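Local coordinates for SusD-like protein BACOVA_02651 (Bacteroides ovatus, PDB 5E75), which binds polysaccharide at the surface of the cell and probably mediates xyloglucan binding before the glycan is transported into the periplasm for degradation, at residues L148-D153 with P512-F517; G78-V83 with P130-E135; L115-A120 with I159-Y164; A120-L125 with D153-I158. All coordinates share one frame; numbering follows the deposited sequence.

Contact 1: residues L148-D153 with P512-F517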
# COMPACT_ATOMS: atom_id res chain seq x y z
N LEU A 148 -17.64 18.60 0.38
CA LEU A 148 -16.59 17.89 1.08
C LEU A 148 -16.82 17.95 2.58
O LEU A 148 -17.40 18.91 3.09
CB LEU A 148 -15.25 18.54 0.77
CG LEU A 148 -14.77 18.47 -0.68
CD1 LEU A 148 -13.71 19.54 -0.93
CD2 LEU A 148 -14.21 17.09 -0.92
N ASN A 149 -16.34 16.94 3.29
CA ASN A 149 -16.28 16.97 4.75
C ASN A 149 -14.86 17.12 5.25
O ASN A 149 -13.90 16.80 4.53
CB ASN A 149 -16.94 15.71 5.30
CG ASN A 149 -18.39 15.60 4.91
OD1 ASN A 149 -18.81 14.68 4.18
ND2 ASN A 149 -19.19 16.56 5.37
N ARG A 150 -14.70 17.61 6.48
CA ARG A 150 -13.38 17.96 6.99
C ARG A 150 -12.53 16.74 7.29
O ARG A 150 -13.06 15.66 7.54
CB ARG A 150 -13.50 18.79 8.26
CG ARG A 150 -14.35 20.06 8.11
CD ARG A 150 -14.67 20.66 9.47
NE ARG A 150 -15.45 19.71 10.26
CZ ARG A 150 -15.99 19.96 11.44
NH1 ARG A 150 -15.88 21.16 12.00
NH2 ARG A 150 -16.69 19.00 12.05
N GLU A 151 -11.22 16.89 7.25
CA GLU A 151 -10.31 15.82 7.61
C GLU A 151 -10.68 15.18 8.96
O GLU A 151 -10.66 13.96 9.08
CB GLU A 151 -8.86 16.33 7.58
CG GLU A 151 -8.38 16.67 6.17
CD GLU A 151 -6.99 17.27 6.09
OE1 GLU A 151 -6.28 17.34 7.11
OE2 GLU A 151 -6.60 17.70 4.98
N GLU A 152 -11.03 15.98 9.98
CA GLU A 152 -11.39 15.39 11.26
C GLU A 152 -12.65 14.53 11.18
O GLU A 152 -12.73 13.51 11.86
CB GLU A 152 -11.52 16.45 12.38
CG GLU A 152 -10.19 17.01 12.89
CD GLU A 152 -9.27 15.93 13.45
OE1 GLU A 152 -9.75 15.14 14.31
OE2 GLU A 152 -8.08 15.85 13.03
N ASP A 153 -13.63 14.95 10.37
CA ASP A 153 -14.84 14.16 10.16
C ASP A 153 -14.49 12.82 9.54
O ASP A 153 -15.06 11.79 9.91
CB ASP A 153 -15.82 14.85 9.21
CG ASP A 153 -16.40 16.15 9.74
OD1 ASP A 153 -16.98 16.18 10.83
OD2 ASP A 153 -16.33 17.15 8.98
N PRO A 512 -14.61 22.45 2.96
CA PRO A 512 -15.33 21.34 3.59
C PRO A 512 -16.20 21.80 4.75
O PRO A 512 -15.96 22.85 5.37
CB PRO A 512 -14.21 20.40 4.07
CG PRO A 512 -13.04 21.28 4.23
CD PRO A 512 -13.16 22.37 3.20
N VAL A 513 -17.22 21.00 5.02
CA VAL A 513 -18.20 21.32 6.05
C VAL A 513 -18.32 20.15 7.01
O VAL A 513 -17.88 19.04 6.70
CB VAL A 513 -19.57 21.62 5.44
CG1 VAL A 513 -19.44 22.71 4.36
CG2 VAL A 513 -20.21 20.36 4.83
N PRO A 514 -18.90 20.39 8.19
CA PRO A 514 -19.05 19.27 9.12
C PRO A 514 -19.99 18.19 8.62
O PRO A 514 -20.98 18.49 7.96
CB PRO A 514 -19.64 19.94 10.38
CG PRO A 514 -19.32 21.40 10.22
CD PRO A 514 -19.34 21.67 8.76
N TYR A 515 -19.68 16.95 8.97
CA TYR A 515 -20.56 15.83 8.66
C TYR A 515 -21.60 15.66 9.76
O TYR A 515 -21.30 15.84 10.94
CB TYR A 515 -19.74 14.54 8.53
CG TYR A 515 -20.54 13.34 8.05
CD1 TYR A 515 -21.05 13.29 6.76
CD2 TYR A 515 -20.77 12.25 8.88
CE1 TYR A 515 -21.79 12.21 6.31
CE2 TYR A 515 -21.51 11.15 8.44
CZ TYR A 515 -22.00 11.14 7.16
OH TYR A 515 -22.74 10.06 6.69
N THR A 516 -22.82 15.32 9.38
CA THR A 516 -23.84 14.94 10.35
C THR A 516 -23.79 13.45 10.62
O THR A 516 -24.24 12.64 9.81
CB THR A 516 -25.24 15.32 9.88
OG1 THR A 516 -25.53 14.62 8.66
CG2 THR A 516 -25.31 16.79 9.65
N PHE A 517 -23.21 13.10 11.76
CA PHE A 517 -23.03 11.71 12.13
C PHE A 517 -24.34 11.08 12.56
O PHE A 517 -25.22 11.75 13.11
CB PHE A 517 -21.95 11.58 13.21
CG PHE A 517 -20.55 11.70 12.67
CD1 PHE A 517 -19.90 12.93 12.59
CD2 PHE A 517 -19.90 10.59 12.20
CE1 PHE A 517 -18.63 13.03 12.06
CE2 PHE A 517 -18.64 10.67 11.67
CZ PHE A 517 -18.00 11.89 11.60
O HOH W 1 -19.13 16.60 12.52
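This contact is a docking of residues 512-517 of the C-terminal tail onto the N-terminal end of helix 151-168, held by polar bonds and proline packing, and it buries 472 Å² over both sides. Arg-150 sits at the N-cap, and its backbone N donates to Asp-153 OD2, which accepts through its anti lone pair. A bend at chi3 (-62°) folds the Arg-150 chain back so that it also grips Asp-153 side-on, NE to OD2 at 3.0 Å and NH2 to OD1 at 3.1 Å. The carboxylate oxygens lie near the guanidinium plane, although the nitrogens meet them from above the carboxylate plane. The arginine and the adjacent helix start would probably keep Asp-153 ionised, even with the acceptor Val-513 O 3.3 Å from its OD2.

The tail lies against this pair. Pro-514 CB rests over one face of the guanidinium, 3.5 Å from NH2 of Arg-150, while Tyr-515 N makes a weak bond to Asp-153 OD1. One water donates to both Asp-153 OD1 and Tyr-515 O. Before the helix, Val-513 N bonds to Leu-148 O (2.9 Å, 162° at the hydrogen). Asn-149 ND2 returns a bond to Val-513 O at 3.1 Å, nearly straight at 165° but approaching above the carbonyl plane. Asn-149 OD1 accepts from Leu-133 N instead, and Tyr-515 OH bonds to Glu-135. Phe-517 turns its ring edge to the helix, CZ lying 3.4 Å from Asp-153 O, and also touches Gln-156, Phe-157 and Asn-160 of helix 151-168.

Contact 2: residues G78-V83 with P130-E135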
# COMPACT_ATOMS: atom_id res chain seq x y z
N GLY A 78 -12.35 4.28 -8.06
CA GLY A 78 -12.14 3.04 -7.35
C GLY A 78 -12.49 3.09 -5.89
O GLY A 78 -13.21 2.24 -5.37
N PHE A 79 -11.99 4.12 -5.18
CA PHE A 79 -12.28 4.22 -3.77
C PHE A 79 -13.78 4.44 -3.56
O PHE A 79 -14.35 3.84 -2.66
CB PHE A 79 -11.47 5.35 -3.12
CG PHE A 79 -9.98 5.12 -3.13
CD1 PHE A 79 -9.42 3.95 -2.63
CD2 PHE A 79 -9.14 6.09 -3.63
CE1 PHE A 79 -8.03 3.75 -2.65
CE2 PHE A 79 -7.76 5.89 -3.65
CZ PHE A 79 -7.21 4.72 -3.15
N TYR A 80 -14.40 5.29 -4.39
CA TYR A 80 -15.85 5.47 -4.25
C TYR A 80 -16.64 4.23 -4.66
O TYR A 80 -17.74 4.03 -4.17
CB TYR A 80 -16.34 6.77 -4.93
CG TYR A 80 -16.18 7.94 -3.99
CD1 TYR A 80 -16.99 8.07 -2.88
CD2 TYR A 80 -15.15 8.86 -4.15
CE1 TYR A 80 -16.84 9.10 -1.99
CE2 TYR A 80 -14.99 9.91 -3.24
CZ TYR A 80 -15.85 10.01 -2.17
OH TYR A 80 -15.69 11.04 -1.26
N SER A 81 -16.07 3.39 -5.51
CA SER A 81 -16.71 2.10 -5.81
C SER A 81 -16.73 1.20 -4.58
O SER A 81 -17.70 0.50 -4.31
CB SER A 81 -15.99 1.40 -6.97
OG SER A 81 -16.25 2.04 -8.21
N VAL A 82 -15.65 1.21 -3.80
CA VAL A 82 -15.64 0.49 -2.54
C VAL A 82 -16.71 1.03 -1.59
O VAL A 82 -17.47 0.27 -0.98
CB VAL A 82 -14.24 0.53 -1.84
CG1 VAL A 82 -14.29 -0.23 -0.52
CG2 VAL A 82 -13.16 -0.07 -2.73
N VAL A 83 -16.76 2.35 -1.45
CA VAL A 83 -17.71 2.97 -0.55
C VAL A 83 -19.13 2.63 -0.96
O VAL A 83 -19.94 2.21 -0.12
CB VAL A 83 -17.54 4.51 -0.52
CG1 VAL A 83 -18.67 5.18 0.28
CG2 VAL A 83 -16.15 4.89 0.04
N PRO A 130 -9.72 16.25 2.68
CA PRO A 130 -11.18 16.27 2.71
C PRO A 130 -11.76 15.47 1.56
O PRO A 130 -11.28 15.54 0.43
CB PRO A 130 -11.51 17.77 2.56
CG PRO A 130 -10.27 18.48 3.03
CD PRO A 130 -9.14 17.61 2.60
N VAL A 131 -12.80 14.70 1.85
CA VAL A 131 -13.55 13.98 0.81
C VAL A 131 -15.02 13.95 1.23
O VAL A 131 -15.35 14.38 2.34
CB VAL A 131 -13.01 12.53 0.58
CG1 VAL A 131 -11.64 12.56 -0.10
CG2 VAL A 131 -12.97 11.75 1.87
N ILE A 132 -15.90 13.47 0.35
CA ILE A 132 -17.33 13.42 0.65
C ILE A 132 -17.66 12.12 1.38
O ILE A 132 -17.43 11.03 0.84
CB ILE A 132 -18.15 13.49 -0.65
CG1 ILE A 132 -17.80 14.77 -1.42
CG2 ILE A 132 -19.64 13.45 -0.35
CD1 ILE A 132 -18.29 14.80 -2.85
N LEU A 133 -18.17 12.23 2.60
CA LEU A 133 -18.60 11.07 3.38
C LEU A 133 -20.02 10.67 3.00
O LEU A 133 -20.91 11.53 2.92
CB LEU A 133 -18.53 11.40 4.88
CG LEU A 133 -17.10 11.65 5.39
CD1 LEU A 133 -17.17 12.15 6.83
CD2 LEU A 133 -16.25 10.39 5.29
N ILE A 134 -20.20 9.39 2.70
CA ILE A 134 -21.47 8.87 2.16
C ILE A 134 -21.85 7.57 2.82
O ILE A 134 -21.10 6.58 2.74
CB ILE A 134 -21.36 8.53 0.65
CG1 ILE A 134 -20.83 9.71 -0.15
CG2 ILE A 134 -22.76 8.10 0.12
CD1 ILE A 134 -20.45 9.33 -1.55
N GLU A 135 -23.01 7.55 3.47
CA GLU A 135 -23.59 6.31 3.98
C GLU A 135 -24.84 5.88 3.21
O GLU A 135 -25.24 4.73 3.30
CB GLU A 135 -23.98 6.44 5.45
CG GLU A 135 -22.85 6.67 6.40
CD GLU A 135 -23.32 6.87 7.82
OE1 GLU A 135 -23.74 5.87 8.46
OE2 GLU A 135 -23.28 8.02 8.29
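Tyr-80 crosses Ile-134 at about a right angle, its ring carbon CE1 lying 3.6 Å from the Ile-134 CD1 methyl. The isoleucine reaches the ring because its chain is extended at chi2 (168°), with CG1 placed beside the backbone N. At the far end of the ring the phenol OH of Tyr-80 donates to Ile-132 O at 2.7 Å. The geometry of this bond is well defined: the hydroxyl lies in the carbonyl plane on a lone pair, with a C=O...O angle of 117°, and the carbonyl oxygen in turn lies at the edge of the ring. The phenol oxygen is also closed in by carbon, Tyr-80 OH being 3.5 Å from Ile-132 CB and 3.6 Å from Val-131 CB.

The contact joins helix 70-95 to the irregular segment 130-135, which links helix 103-125 to helix 137-142 within the N-terminal, TPR-clan family region of this SusD-family protein. Tyr-80 and Val-83, three residues apart, present the same side of their helix to this loop. Val-83 CG1, anti to the backbone N (chi1 172°), comes 3.7 Å from Ile-134 O, which is itself hydrogen-bonded to Asn-87 ND2 further along the helix. With only 203 Å² buried over both sides, the contact depends on few atoms. The Tyr-80 side chain also touches Tyr-121 and Met-124 of helix 103-125, and its ring meets Trp-76.

Contact 3: residues L115-A120 with I159-Y164. With EDO (1,2-ethanediol), chain C.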
# COMPACT_ATOMS: atom_id res chain seq x y z
N LEU A 115 -15.52 -2.32 7.18
CA LEU A 115 -14.06 -2.40 7.15
C LEU A 115 -13.52 -1.89 5.83
O LEU A 115 -12.56 -1.12 5.79
CB LEU A 115 -13.60 -3.84 7.39
CG LEU A 115 -12.10 -4.15 7.24
CD1 LEU A 115 -11.28 -3.30 8.19
CD2 LEU A 115 -11.76 -5.63 7.46
N MET A 116 -14.13 -2.32 4.72
CA MET A 116 -13.65 -1.89 3.42
C MET A 116 -13.91 -0.41 3.20
O MET A 116 -13.06 0.29 2.66
CB MET A 116 -14.26 -2.72 2.29
CG MET A 116 -13.83 -4.16 2.31
SD MET A 116 -12.07 -4.34 2.12
CE MET A 116 -11.92 -6.12 2.00
N ARG A 117 -15.06 0.08 3.63
CA ARG A 117 -15.37 1.49 3.53
C ARG A 117 -14.35 2.32 4.31
O ARG A 117 -13.88 3.37 3.83
CB ARG A 117 -16.79 1.75 4.04
CG ARG A 117 -17.29 3.17 3.84
CD ARG A 117 -18.77 3.31 4.11
NE ARG A 117 -19.11 3.15 5.50
CZ ARG A 117 -20.36 3.10 5.95
NH1 ARG A 117 -21.40 3.20 5.12
NH2 ARG A 117 -20.58 2.97 7.24
N ALA A 118 -13.98 1.85 5.49
CA ALA A 118 -12.97 2.51 6.30
C ALA A 118 -11.63 2.54 5.59
O ALA A 118 -10.96 3.57 5.56
CB ALA A 118 -12.83 1.82 7.66
N CYS A 119 -11.22 1.41 5.02
CA CYS A 119 -9.98 1.40 4.29
C CYS A 119 -9.96 2.36 3.11
O CYS A 119 -8.97 3.05 2.88
CB CYS A 119 -9.65 -0.01 3.80
SG CYS A 119 -9.20 -1.19 5.12
N ALA A 120 -11.03 2.39 2.34
CA ALA A 120 -11.13 3.30 1.22
C ALA A 120 -11.01 4.75 1.67
O ALA A 120 -10.24 5.52 1.08
CB ALA A 120 -12.43 3.06 0.45
N ILE A 159 -12.97 5.68 12.05
CA ILE A 159 -12.94 5.08 13.38
C ILE A 159 -14.26 4.37 13.72
O ILE A 159 -14.28 3.24 14.23
CB ILE A 159 -12.55 6.12 14.46
CG1 ILE A 159 -11.08 6.51 14.33
CG2 ILE A 159 -12.83 5.59 15.87
CD1 ILE A 159 -10.71 7.80 15.05
N ASN A 160 -15.38 5.02 13.40
CA ASN A 160 -16.67 4.42 13.70
C ASN A 160 -16.86 3.11 12.94
O ASN A 160 -17.35 2.11 13.49
CB ASN A 160 -17.81 5.38 13.35
CG ASN A 160 -17.91 6.57 14.29
OD1 ASN A 160 -17.22 6.64 15.32
ND2 ASN A 160 -18.75 7.53 13.91
N ASP A 161 -16.48 3.10 11.67
CA ASP A 161 -16.58 1.91 10.84
C ASP A 161 -15.68 0.80 11.39
O ASP A 161 -16.10 -0.37 11.51
CB ASP A 161 -16.17 2.19 9.39
CG ASP A 161 -17.29 2.75 8.54
OD1 ASP A 161 -18.46 2.78 8.99
OD2 ASP A 161 -17.00 3.14 7.39
N LEU A 162 -14.45 1.14 11.74
CA LEU A 162 -13.55 0.15 12.29
C LEU A 162 -14.01 -0.39 13.65
O LEU A 162 -13.83 -1.58 13.93
CB LEU A 162 -12.13 0.72 12.39
CG LEU A 162 -11.48 0.95 11.02
CD1 LEU A 162 -10.21 1.76 11.16
CD2 LEU A 162 -11.19 -0.36 10.33
N ASN A 163 -14.61 0.46 14.48
CA ASN A 163 -15.14 -0.00 15.77
C ASN A 163 -16.18 -1.09 15.54
O ASN A 163 -16.16 -2.11 16.22
CB ASN A 163 -15.78 1.15 16.57
CG ASN A 163 -14.76 2.07 17.21
OD1 ASN A 163 -13.60 1.71 17.41
ND2 ASN A 163 -15.20 3.27 17.57
N TYR A 164 -17.07 -0.88 14.58
CA TYR A 164 -18.09 -1.88 14.30
C TYR A 164 -17.43 -3.17 13.85
O TYR A 164 -17.81 -4.26 14.27
CB TYR A 164 -19.09 -1.39 13.26
CG TYR A 164 -20.24 -2.36 13.06
CD1 TYR A 164 -20.12 -3.45 12.19
CD2 TYR A 164 -21.44 -2.20 13.74
CE1 TYR A 164 -21.16 -4.35 12.02
CE2 TYR A 164 -22.49 -3.11 13.56
CZ TYR A 164 -22.33 -4.17 12.70
OH TYR A 164 -23.33 -5.09 12.50
C1 EDO C . -4.86 1.03 5.60
O1 EDO C . -3.56 1.53 5.32
C2 EDO C . -5.72 1.01 4.35
O2 EDO C . -6.35 2.27 4.13
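Ala-118 marks the tight part of this contact, its CB lying 3.7 Å from Leu-162 CG and 3.8 Å from Asp-161 CB. So small a side chain lets the short helical segments come within 8.3 Å of each other, axis to axis, as they run antiparallel at 150°. One turn earlier the apolar seam thins to a meeting of methyls, Leu-115 CD1 against Leu-162 CD2 at 3.6 Å.

Beside the alanine, Arg-117 bends at chi3 and grips Asp-161 side-on, NE to OD2 and NH2 to OD1, both at 2.8 Å. Each oxygen uses its syn lone pair, and the guanidinium and carboxylate planes differ by just 18°, the geometry of a bidentate salt bridge. It is buried between helices 103-125 and 151-168 of the TPR-clan family region, with Ala-86 and Ile-90 of helix 70-95 against Arg-117. Arg-117 NH1 is held by Asn-87 OD1, and Asp-161 OD1 has a second salt bridge to Arg-114, so the aspartate is likely to stay ionised. A leucine at Arg-117 would lose the paired bonds and the link to Asn-87, and would probably leave the buried Asp-161 carboxylate less well compensated.

The loose side is that of Asn-160 and Asn-163, partly exposed residues that make no contact with 115-120.

Separately, O of the buried Cys-119 accepts a bond from O2 of an ethanediol at 3.0 Å, probably a molecule of the crystallisation liquor, which is also bonded to Arg-126 NH2.

Contact 4: residues A120-L125 with D153-I158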
# COMPACT_ATOMS: atom_id res chain seq x y z
N ALA A 120 -11.03 2.39 2.34
CA ALA A 120 -11.13 3.30 1.22
C ALA A 120 -11.01 4.75 1.67
O ALA A 120 -10.24 5.52 1.08
CB ALA A 120 -12.43 3.06 0.45
N TYR A 121 -11.75 5.13 2.70
CA TYR A 121 -11.67 6.50 3.20
C TYR A 121 -10.30 6.81 3.79
O TYR A 121 -9.82 7.93 3.65
CB TYR A 121 -12.80 6.83 4.19
CG TYR A 121 -14.08 7.24 3.51
CD1 TYR A 121 -14.13 8.36 2.70
CD2 TYR A 121 -15.25 6.51 3.66
CE1 TYR A 121 -15.28 8.75 2.06
CE2 TYR A 121 -16.42 6.90 3.02
CZ TYR A 121 -16.44 8.01 2.22
OH TYR A 121 -17.61 8.39 1.58
N PHE A 122 -9.65 5.84 4.42
CA PHE A 122 -8.32 6.09 4.99
C PHE A 122 -7.28 6.30 3.89
O PHE A 122 -6.39 7.16 4.03
CB PHE A 122 -7.93 4.95 5.94
CG PHE A 122 -6.68 5.20 6.78
CD1 PHE A 122 -6.40 6.44 7.36
CD2 PHE A 122 -5.83 4.16 7.05
CE1 PHE A 122 -5.26 6.59 8.15
CE2 PHE A 122 -4.70 4.32 7.84
CZ PHE A 122 -4.43 5.53 8.38
N TYR A 123 -7.38 5.58 2.77
CA TYR A 123 -6.53 5.90 1.63
C TYR A 123 -6.84 7.32 1.11
O TYR A 123 -5.93 8.13 0.89
CB TYR A 123 -6.73 4.90 0.50
CG TYR A 123 -6.11 3.53 0.70
CD1 TYR A 123 -4.77 3.37 1.04
CD2 TYR A 123 -6.87 2.38 0.51
CE1 TYR A 123 -4.23 2.12 1.19
CE2 TYR A 123 -6.33 1.11 0.65
CZ TYR A 123 -5.00 0.99 0.99
OH TYR A 123 -4.42 -0.26 1.15
N MET A 124 -8.12 7.62 0.89
CA MET A 124 -8.49 8.93 0.34
C MET A 124 -8.03 10.10 1.21
O MET A 124 -7.61 11.15 0.70
CB MET A 124 -9.99 9.03 0.12
CG MET A 124 -10.46 8.17 -1.04
SD MET A 124 -12.05 8.66 -1.72
CE MET A 124 -13.09 7.75 -0.65
N LEU A 125 -8.08 9.91 2.52
CA LEU A 125 -7.68 10.92 3.48
C LEU A 125 -6.20 11.30 3.30
O LEU A 125 -5.82 12.44 3.58
CB LEU A 125 -7.92 10.39 4.89
CG LEU A 125 -7.55 11.27 6.08
CD1 LEU A 125 -8.29 12.61 6.06
CD2 LEU A 125 -7.85 10.55 7.36
N ASP A 153 -13.63 14.95 10.37
CA ASP A 153 -14.84 14.16 10.16
C ASP A 153 -14.49 12.82 9.54
O ASP A 153 -15.06 11.79 9.91
CB ASP A 153 -15.82 14.85 9.21
CG ASP A 153 -16.40 16.15 9.74
OD1 ASP A 153 -16.98 16.18 10.83
OD2 ASP A 153 -16.33 17.15 8.98
N VAL A 154 -13.59 12.84 8.55
CA VAL A 154 -13.20 11.64 7.82
C VAL A 154 -12.55 10.67 8.80
O VAL A 154 -12.90 9.49 8.84
CB VAL A 154 -12.31 11.96 6.61
CG1 VAL A 154 -11.92 10.68 5.87
CG2 VAL A 154 -13.04 12.88 5.64
N PHE A 155 -11.65 11.17 9.65
CA PHE A 155 -11.07 10.32 10.68
C PHE A 155 -12.13 9.68 11.57
O PHE A 155 -12.07 8.48 11.84
CB PHE A 155 -10.11 11.11 11.58
CG PHE A 155 -8.67 11.10 11.15
CD1 PHE A 155 -7.92 9.92 11.17
CD2 PHE A 155 -8.03 12.27 10.81
CE1 PHE A 155 -6.58 9.92 10.82
CE2 PHE A 155 -6.69 12.27 10.45
CZ PHE A 155 -5.98 11.10 10.46
N GLN A 156 -13.09 10.46 12.05
CA GLN A 156 -14.10 9.91 12.94
C GLN A 156 -14.96 8.86 12.23
O GLN A 156 -15.32 7.85 12.82
CB GLN A 156 -14.96 11.03 13.53
CG GLN A 156 -15.96 10.55 14.56
CD GLN A 156 -15.29 10.08 15.82
OE1 GLN A 156 -14.50 10.81 16.42
NE2 GLN A 156 -15.55 8.85 16.21
N PHE A 157 -15.27 9.09 10.96
CA PHE A 157 -16.09 8.17 10.17
C PHE A 157 -15.36 6.83 10.04
O PHE A 157 -15.94 5.75 10.20
CB PHE A 157 -16.37 8.83 8.82
CG PHE A 157 -17.36 8.10 7.96
CD1 PHE A 157 -16.97 7.05 7.15
CD2 PHE A 157 -18.68 8.51 7.92
CE1 PHE A 157 -17.88 6.38 6.35
CE2 PHE A 157 -19.60 7.86 7.12
CZ PHE A 157 -19.20 6.80 6.33
N ILE A 158 -14.07 6.90 9.72
CA ILE A 158 -13.22 5.72 9.63
C ILE A 158 -13.18 4.95 10.96
O ILE A 158 -13.37 3.74 11.00
CB ILE A 158 -11.79 6.13 9.22
CG1 ILE A 158 -11.74 6.61 7.77
CG2 ILE A 158 -10.80 4.99 9.40
CD1 ILE A 158 -10.51 7.45 7.44
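Among the side chains that meet here, Tyr-121 OH is the best-held polar atom, with one full bond and one weak one: it donates to Ile-132 O and receives the weak bond from Ile-134 N, both in the loop that follows its own helix. Below that hydroxyl the contact is apolar, an antiparallel pair formed by helices 103-125 and 151-168 in the TPR-clan region of this SusD-family protein. The short segments cross at 157° with their axes 9.6 Å apart, wide enough for large side chains to interleave.

Tyr-121 carries one side of the interface. Its CB lies 3.7 Å from Ile-158 CG1, and its ring meets that of Phe-157 obliquely, with planes at 73°, centroids 5.2 Å apart and CE2 reaching Phe-157 CE1 at 3.7 Å. The extended chain of Ile-158 drives CD1 against the opposing backbone, 3.5 Å from Phe-122 N. Phe-122 lies alongside this seam, its CB 3.9 Å from Ile-158 CD1, and also touches Val-190 and Ala-193 of helix 180-195.

Phe-155 and Leu-125 carry the other side. The first torsion of Phe-155 departs from the staggered value, while its ring makes an edge-to-face pair with Trp-197. An alanine at Phe-155 would remove the surface beneath Leu-125 and the partner of Trp-197, and would probably loosen this end of the helix pair. The two methyls of Leu-125 go different ways: CD1 lies 4.1 Å from Val-154 CB, and CD2 makes a CH-pi contact 3.5 Å from the Phe-155 ring centroid, only 6° off the ring normal.

The four contacts cluster on one side of the chain's centre. Contacts 3 and 4 lie along the same pair, helices 103-125 and 151-168, with centres about 8 Å apart; they share Ala-120, and contact 4 is nested within the loop closed by contact 3. Contact 2, about 9 Å from contact 4 between centres, brings in helix 70-95 and crosses both along the chain. Contact 1 is about 10 Å from contact 4, shares Asp-153 with it, and adds the C-terminal tail; it opens after contact 2 closes and crosses contacts 3 and 4. Loop 130-135 connects contacts 1, 2 and 4 through Asn-149 and Tyr-121. The chain's end closes over the N-terminal helical region of this surface glycan-binding protein.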